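Side-chain contacts in phosphodiesterase (Salpingoeca rosetta, PDB 7D7P), which is a largely helical member of the HD-type phosphodiesterase family that carries zinc and magnesium ions: residues K96-Y101 against H107-A112; N284-E289 against L294-F299. All blocks are in the same frame, centred on the assembly; numbering follows the deposited sequence.

Contact 1 of 2, residues K96-Y101 against H107-A112; sequences KVRTQY and HNWRHA. With ZN (zinc ion), chain G.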
loop_
_atom_site.group_PDB
_atom_site.type_symbol
_atom_site.label_atom_id
_atom_site.label_comp_id
_atom_site.label_asym_id
_atom_site.label_seq_id
_atom_site.Cartn_x
_atom_site.Cartn_y
_atom_site.Cartn_z
ATOM N N LYS A 96 5.862 -2.730 41.904
ATOM C CA LYS A 96 5.526 -4.133 41.685
ATOM C C LYS A 96 5.224 -4.414 40.216
ATOM O O LYS A 96 5.540 -5.501 39.721
ATOM C CB LYS A 96 4.342 -4.538 42.561
ATOM C CG LYS A 96 3.997 -6.018 42.493
ATOM C CD LYS A 96 5.134 -6.886 43.014
ATOM C CE LYS A 96 4.725 -8.352 43.081
ATOM N NZ LYS A 96 5.694 -9.169 43.868
ATOM N N VAL A 97 4.627 -3.454 39.506
ATOM C CA VAL A 97 4.405 -3.618 38.070
ATOM C C VAL A 97 5.738 -3.771 37.346
ATOM O O VAL A 97 5.909 -4.660 36.502
ATOM C CB VAL A 97 3.591 -2.437 37.507
ATOM C CG1 VAL A 97 3.589 -2.476 35.984
ATOM C CG2 VAL A 97 2.163 -2.476 38.034
ATOM N N ARG A 98 6.706 -2.900 37.659
ATOM C CA ARG A 98 7.986 -2.942 36.960
ATOM C C ARG A 98 8.738 -4.239 37.239
ATOM O O ARG A 98 9.378 -4.797 36.340
ATOM C CB ARG A 98 8.851 -1.743 37.340
ATOM C CG ARG A 98 10.002 -1.525 36.363
ATOM C CD ARG A 98 11.334 -1.338 37.047
ATOM N NE ARG A 98 11.289 -0.239 37.997
ATOM C CZ ARG A 98 11.525 -0.372 39.295
ATOM N NH1 ARG A 98 11.831 -1.561 39.799
ATOM N NH2 ARG A 98 11.454 0.688 40.084
ATOM N N THR A 99 8.685 -4.728 38.481
ATOM C CA THR A 99 9.402 -5.954 38.815
ATOM C C THR A 99 8.786 -7.181 38.160
ATOM O O THR A 99 9.437 -8.230 38.110
ATOM C CB THR A 99 9.454 -6.159 40.332
ATOM O OG1 THR A 99 8.122 -6.226 40.856
ATOM C CG2 THR A 99 10.203 -5.019 41.003
ATOM N N GLN A 100 7.553 -7.081 37.666
ATOM C CA GLN A 100 6.917 -8.193 36.972
ATOM C C GLN A 100 7.090 -8.123 35.461
ATOM O O GLN A 100 6.681 -9.054 34.761
ATOM C CB GLN A 100 5.429 -8.254 37.317
ATOM C CG GLN A 100 5.160 -8.631 38.764
ATOM C CD GLN A 100 5.336 -10.111 39.022
ATOM O OE1 GLN A 100 5.894 -10.511 40.045
ATOM N NE2 GLN A 100 4.859 -10.936 38.097
ATOM N N TYR A 101 7.669 -7.048 34.944
ATOM C CA TYR A 101 8.125 -7.032 33.566
ATOM C C TYR A 101 9.529 -7.617 33.503
ATOM O O TYR A 101 10.306 -7.519 34.457
ATOM C CB TYR A 101 8.103 -5.613 32.992
ATOM C CG TYR A 101 6.742 -5.213 32.464
ATOM C CD1 TYR A 101 5.787 -4.658 33.303
ATOM C CD2 TYR A 101 6.407 -5.411 31.130
ATOM C CE1 TYR A 101 4.535 -4.300 32.828
ATOM C CE2 TYR A 101 5.159 -5.057 30.644
ATOM C CZ TYR A 101 4.227 -4.502 31.498
ATOM O OH TYR A 101 2.983 -4.147 31.024
ATOM N N HIS A 107 9.412 -5.964 24.689
ATOM C CA HIS A 107 8.292 -6.096 25.622
ATOM C C HIS A 107 8.825 -5.976 27.046
ATOM O O HIS A 107 8.958 -6.953 27.787
ATOM C CB HIS A 107 7.554 -7.411 25.400
ATOM C CG HIS A 107 6.790 -7.465 24.112
ATOM N ND1 HIS A 107 7.305 -8.025 22.963
ATOM C CD2 HIS A 107 5.550 -7.023 23.792
ATOM C CE1 HIS A 107 6.414 -7.929 21.991
ATOM N NE2 HIS A 107 5.342 -7.324 22.468
ATOM N N ASN A 108 9.127 -4.736 27.431
ATOM C CA ASN A 108 9.743 -4.457 28.722
ATOM C C ASN A 108 8.996 -3.344 29.450
ATOM O O ASN A 108 7.945 -2.884 28.990
ATOM C CB ASN A 108 11.219 -4.084 28.538
ATOM C CG ASN A 108 11.428 -3.017 27.470
ATOM O OD1 ASN A 108 10.722 -2.010 27.435
ATOM N ND2 ASN A 108 12.405 -3.237 26.593
ATOM N N TRP A 109 9.543 -2.900 30.585
ATOM C CA TRP A 109 8.881 -1.867 31.380
ATOM C C TRP A 109 8.769 -0.554 30.620
ATOM O O TRP A 109 7.807 0.197 30.819
ATOM C CB TRP A 109 9.637 -1.666 32.694
ATOM C CG TRP A 109 9.348 -0.371 33.418
ATOM C CD1 TRP A 109 10.205 0.678 33.591
ATOM C CD2 TRP A 109 8.138 -0.015 34.103
ATOM N NE1 TRP A 109 9.603 1.667 34.327
ATOM C CE2 TRP A 109 8.335 1.267 34.655
ATOM C CE3 TRP A 109 6.911 -0.654 34.301
ATOM C CZ2 TRP A 109 7.347 1.926 35.384
ATOM C CZ3 TRP A 109 5.930 0.002 35.026
ATOM C CH2 TRP A 109 6.154 1.278 35.559
ATOM N N ARG A 110 9.735 -0.255 29.751
ATOM C CA ARG A 110 9.666 0.991 28.997
ATOM C C ARG A 110 8.585 0.938 27.924
ATOM O O ARG A 110 7.982 1.970 27.607
ATOM C CB ARG A 110 11.032 1.310 28.393
ATOM C CG ARG A 110 11.966 1.965 29.399
ATOM C CD ARG A 110 13.386 2.106 28.881
ATOM N NE ARG A 110 14.172 2.996 29.732
ATOM C CZ ARG A 110 14.702 2.644 30.900
ATOM N NH1 ARG A 110 14.538 1.412 31.366
ATOM N NH2 ARG A 110 15.399 3.525 31.605
ATOM N N HIS A 111 8.315 -0.244 27.365
ATOM C CA HIS A 111 7.182 -0.385 26.454
ATOM C C HIS A 111 5.864 -0.130 27.178
ATOM O O HIS A 111 4.955 0.501 26.626
ATOM C CB HIS A 111 7.183 -1.776 25.821
ATOM C CG HIS A 111 5.944 -2.088 25.039
ATOM N ND1 HIS A 111 5.522 -1.321 23.976
ATOM C CD2 HIS A 111 5.036 -3.085 25.165
ATOM C CE1 HIS A 111 4.408 -1.829 23.480
ATOM N NE2 HIS A 111 4.090 -2.900 24.184
ATOM N N ALA A 112 5.745 -0.616 28.416
ATOM C CA ALA A 112 4.534 -0.375 29.194
ATOM C C ALA A 112 4.315 1.114 29.433
ATOM O O ALA A 112 3.189 1.610 29.309
ATOM C CB ALA A 112 4.605 -1.125 30.524
HETATM ZN ZN ZN G . 2.318 -4.286 24.068
HETATM O O HOH W 1 3.348 -5.245 22.152
HETATM O O HOH W 2 0.581 -6.009 23.601
#

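Contact 2 of 2, residues N284-E289 against L294-F299; sequences NQVELE and LPSLPF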
loop_
_atom_site.group_PDB
_atom_site.type_symbol
_atom_site.label_atom_id
_atom_site.label_comp_id
_atom_site.label_asym_id
_atom_site.label_seq_id
_atom_site.Cartn_x
_atom_site.Cartn_y
_atom_site.Cartn_z
ATOM N N ASN A 284 15.346 -14.233 18.303
ATOM C CA ASN A 284 15.527 -15.137 19.434
ATOM C C ASN A 284 14.469 -16.233 19.456
ATOM O O ASN A 284 14.761 -17.366 19.854
ATOM C CB ASN A 284 15.502 -14.352 20.746
ATOM C CG ASN A 284 16.765 -13.538 20.963
ATOM O OD1 ASN A 284 17.818 -13.846 20.404
ATOM N ND2 ASN A 284 16.664 -12.493 21.776
ATOM N N GLN A 285 13.239 -15.921 19.036
ATOM C CA GLN A 285 12.184 -16.930 19.042
ATOM C C GLN A 285 12.443 -18.002 17.989
ATOM O O GLN A 285 12.305 -19.200 18.264
ATOM C CB GLN A 285 10.817 -16.281 18.816
ATOM C CG GLN A 285 9.694 -17.300 18.705
ATOM C CD GLN A 285 8.322 -16.670 18.569
ATOM O OE1 GLN A 285 8.017 -15.663 19.212
ATOM N NE2 GLN A 285 7.483 -17.267 17.730
ATOM N N VAL A 286 12.806 -17.583 16.773
ATOM C CA VAL A 286 13.131 -18.535 15.711
ATOM C C VAL A 286 14.280 -19.439 16.138
ATOM O O VAL A 286 14.281 -20.644 15.861
ATOM C CB VAL A 286 13.453 -17.779 14.407
ATOM C CG1 VAL A 286 14.250 -18.657 13.446
ATOM C CG2 VAL A 286 12.176 -17.298 13.749
ATOM N N GLU A 287 15.270 -18.871 16.829
ATOM C CA GLU A 287 16.380 -19.672 17.338
ATOM C C GLU A 287 15.900 -20.672 18.384
ATOM O O GLU A 287 16.346 -21.826 18.401
ATOM C CB GLU A 287 17.457 -18.744 17.904
ATOM C CG GLU A 287 18.266 -19.304 19.060
ATOM C CD GLU A 287 19.212 -18.270 19.648
ATOM O OE1 GLU A 287 19.833 -17.514 18.868
ATOM O OE2 GLU A 287 19.331 -18.206 20.891
ATOM N N LEU A 288 14.978 -20.255 19.256
ATOM C CA LEU A 288 14.422 -21.180 20.239
ATOM C C LEU A 288 13.515 -22.215 19.586
ATOM O O LEU A 288 13.475 -23.368 20.031
ATOM C CB LEU A 288 13.654 -20.410 21.316
ATOM C CG LEU A 288 13.024 -21.235 22.444
ATOM C CD1 LEU A 288 14.090 -22.002 23.207
ATOM C CD2 LEU A 288 12.227 -20.348 23.388
ATOM N N GLU A 289 12.787 -21.831 18.533
ATOM C CA GLU A 289 11.870 -22.765 17.889
ATOM C C GLU A 289 12.626 -23.854 17.135
ATOM O O GLU A 289 12.177 -25.005 17.080
ATOM C CB GLU A 289 10.923 -22.011 16.954
ATOM C CG GLU A 289 9.765 -21.326 17.673
ATOM C CD GLU A 289 9.033 -20.311 16.805
ATOM O OE1 GLU A 289 9.578 -19.903 15.757
ATOM O OE2 GLU A 289 7.908 -19.917 17.176
ATOM N N LEU A 294 10.205 -26.771 16.341
ATOM C CA LEU A 294 8.913 -26.137 16.144
ATOM C C LEU A 294 8.909 -25.347 14.841
ATOM O O LEU A 294 9.954 -24.843 14.416
ATOM C CB LEU A 294 8.578 -25.195 17.308
ATOM C CG LEU A 294 8.378 -25.819 18.688
ATOM C CD1 LEU A 294 8.268 -24.730 19.744
ATOM C CD2 LEU A 294 7.146 -26.709 18.700
ATOM N N PRO A 295 7.755 -25.216 14.187
ATOM C CA PRO A 295 7.689 -24.389 12.979
ATOM C C PRO A 295 7.934 -22.922 13.297
ATOM O O PRO A 295 7.667 -22.446 14.404
ATOM C CB PRO A 295 6.261 -24.615 12.470
ATOM C CG PRO A 295 5.487 -24.975 13.695
ATOM C CD PRO A 295 6.438 -25.769 14.549
ATOM N N SER A 296 8.457 -22.205 12.307
ATOM C CA SER A 296 8.735 -20.783 12.428
ATOM C C SER A 296 8.147 -20.045 11.235
ATOM O O SER A 296 8.046 -20.593 10.135
ATOM C CB SER A 296 10.242 -20.503 12.516
ATOM O OG SER A 296 10.812 -21.127 13.654
ATOM N N LEU A 297 7.747 -18.797 11.468
ATOM C CA LEU A 297 7.261 -17.954 10.383
ATOM C C LEU A 297 8.440 -17.286 9.678
ATOM O O LEU A 297 9.389 -16.848 10.336
ATOM C CB LEU A 297 6.298 -16.894 10.911
ATOM C CG LEU A 297 4.933 -17.402 11.379
ATOM C CD1 LEU A 297 4.225 -16.347 12.215
ATOM C CD2 LEU A 297 4.078 -17.813 10.189
ATOM N N PRO A 298 8.404 -17.191 8.346
ATOM C CA PRO A 298 9.594 -16.722 7.623
ATOM C C PRO A 298 9.924 -15.260 7.873
ATOM O O PRO A 298 11.093 -14.879 7.746
ATOM C CB PRO A 298 9.229 -16.972 6.154
ATOM C CG PRO A 298 7.739 -16.886 6.132
ATOM C CD PRO A 298 7.273 -17.459 7.442
ATOM N N PHE A 299 8.935 -14.429 8.222
ATOM C CA PHE A 299 9.203 -13.013 8.466
ATOM C C PHE A 299 10.084 -12.800 9.692
ATOM O O PHE A 299 10.808 -11.801 9.764
ATOM C CB PHE A 299 7.892 -12.244 8.627
HETATM O O HOH W 3 8.371 -17.881 14.487
HETATM O O HOH W 4 6.334 -22.157 16.677
#

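Contact 1 of 2, residues K96-Y101 against H107-A112
The hydroxyl of Tyr101 reaches across to Ala112, where OH lies 3.5 Å from CB, and it is gripped there by two backbone groups: it hydrogen-bonds to Leu144 O and to Asp147 N. The phenol is thereby pinned at its far end, while CZ and OH press on the Ala112 methyl. Nearer the backbone, Tyr101 CB stands 4.2 Å from Trp109 CB, and CD2 passes 3.7 Å from Asn108 O, so the tyrosine lies against the start of the second helix and its cap residue. Trp109 meets the first helix in two ways. Over one face of the indole comes Arg98, whose CG is 3.3 Å from the centroid of the five-membered ring in a CH-pi contact; CG is anti to the backbone N (chi1 -164°), which brings this methylene above the ring. The guanidinium itself is turned nearly perpendicular to the indole (83° between the planes) and gives at most a weak, long cation-pi attraction. At the edge of the indole, Val97 CG1 abuts CZ3 at 3.5 Å, the two side chains lying roughly perpendicular. No hydrogen bond joins the two segments; apolar contacts do the work. Asn108 starts the second helix as its N-cap, OD1 accepting from His111 N at 3.0 Å, close to the line of its C=O bond, while its ND2 is held by Asn104 O. In the first turn of that helix, His111 NE2 binds zinc together with His146, Asp147 and Asp260. His107, hydrogen-bonded through ND1 to Glu281, has NE2 2.9 Å from one of the two zinc-bound waters. A capped helix start, packed through Trp109 on the preceding helix, thus supplies one zinc ligand, as in metal sites of the HD-type phosphodiesterase fold.

Contact 2 of 2, residues N284-E289 against L294-F299
Glu289 and Ser296 are joined by a short hydrogen bond, Ser296 OG donating to Glu289 OE1 over 2.7 Å; OE1 is met on its anti side, with the hydroxyl 32° out of the carboxylate plane. The same oxygen takes a second bond from a water, which in turn accepts from Leu297 N at 3.2 Å. The other oxygen, OE2, accepts from Gln285 NE2 one turn back on the helix at 2.7 Å, from above the carboxylate plane, and weakly from another water. That second water also donates to Pro295 O at 2.7 Å, and so bridges two acceptors that could not bond directly. Both oxygens of this buried acid are therefore supplied with donors. Its hydrogen-bonding partner Gln285 is steadied by Thr154 N, which binds OE1 of the amide. Backbone completes the join: Leu294 N donates to Glu289 O at 2.7 Å. Beside the acid, Val286 CG2 packs on Ser296 CB at 3.9 Å, adding a small apolar touch. At the protein surface, the loop after helix 268-291 is thus held to the C-terminal turns of that helix by backbone, serine and water-mediated bonds.

In the fold
Contacts 1 and 2 come in series along the chain, the first closing long before the second opens, and their centres lie about 24 Å apart; the nearest atoms approach to about 8 Å without touching. Contact 1 joins helices 87-99 and 109-126 deep in the protein, about 13 Å from the chain centre, whereas contact 2 sits about 24 Å out, at the end of helix 268-291. That helix is the thread between them: upstream of contact 2, its residues Trp274, Leu278 and Glu281 meet segment 107-112. One long helix thus runs from the side of the zinc site to a surface loop leading toward helix 305-330.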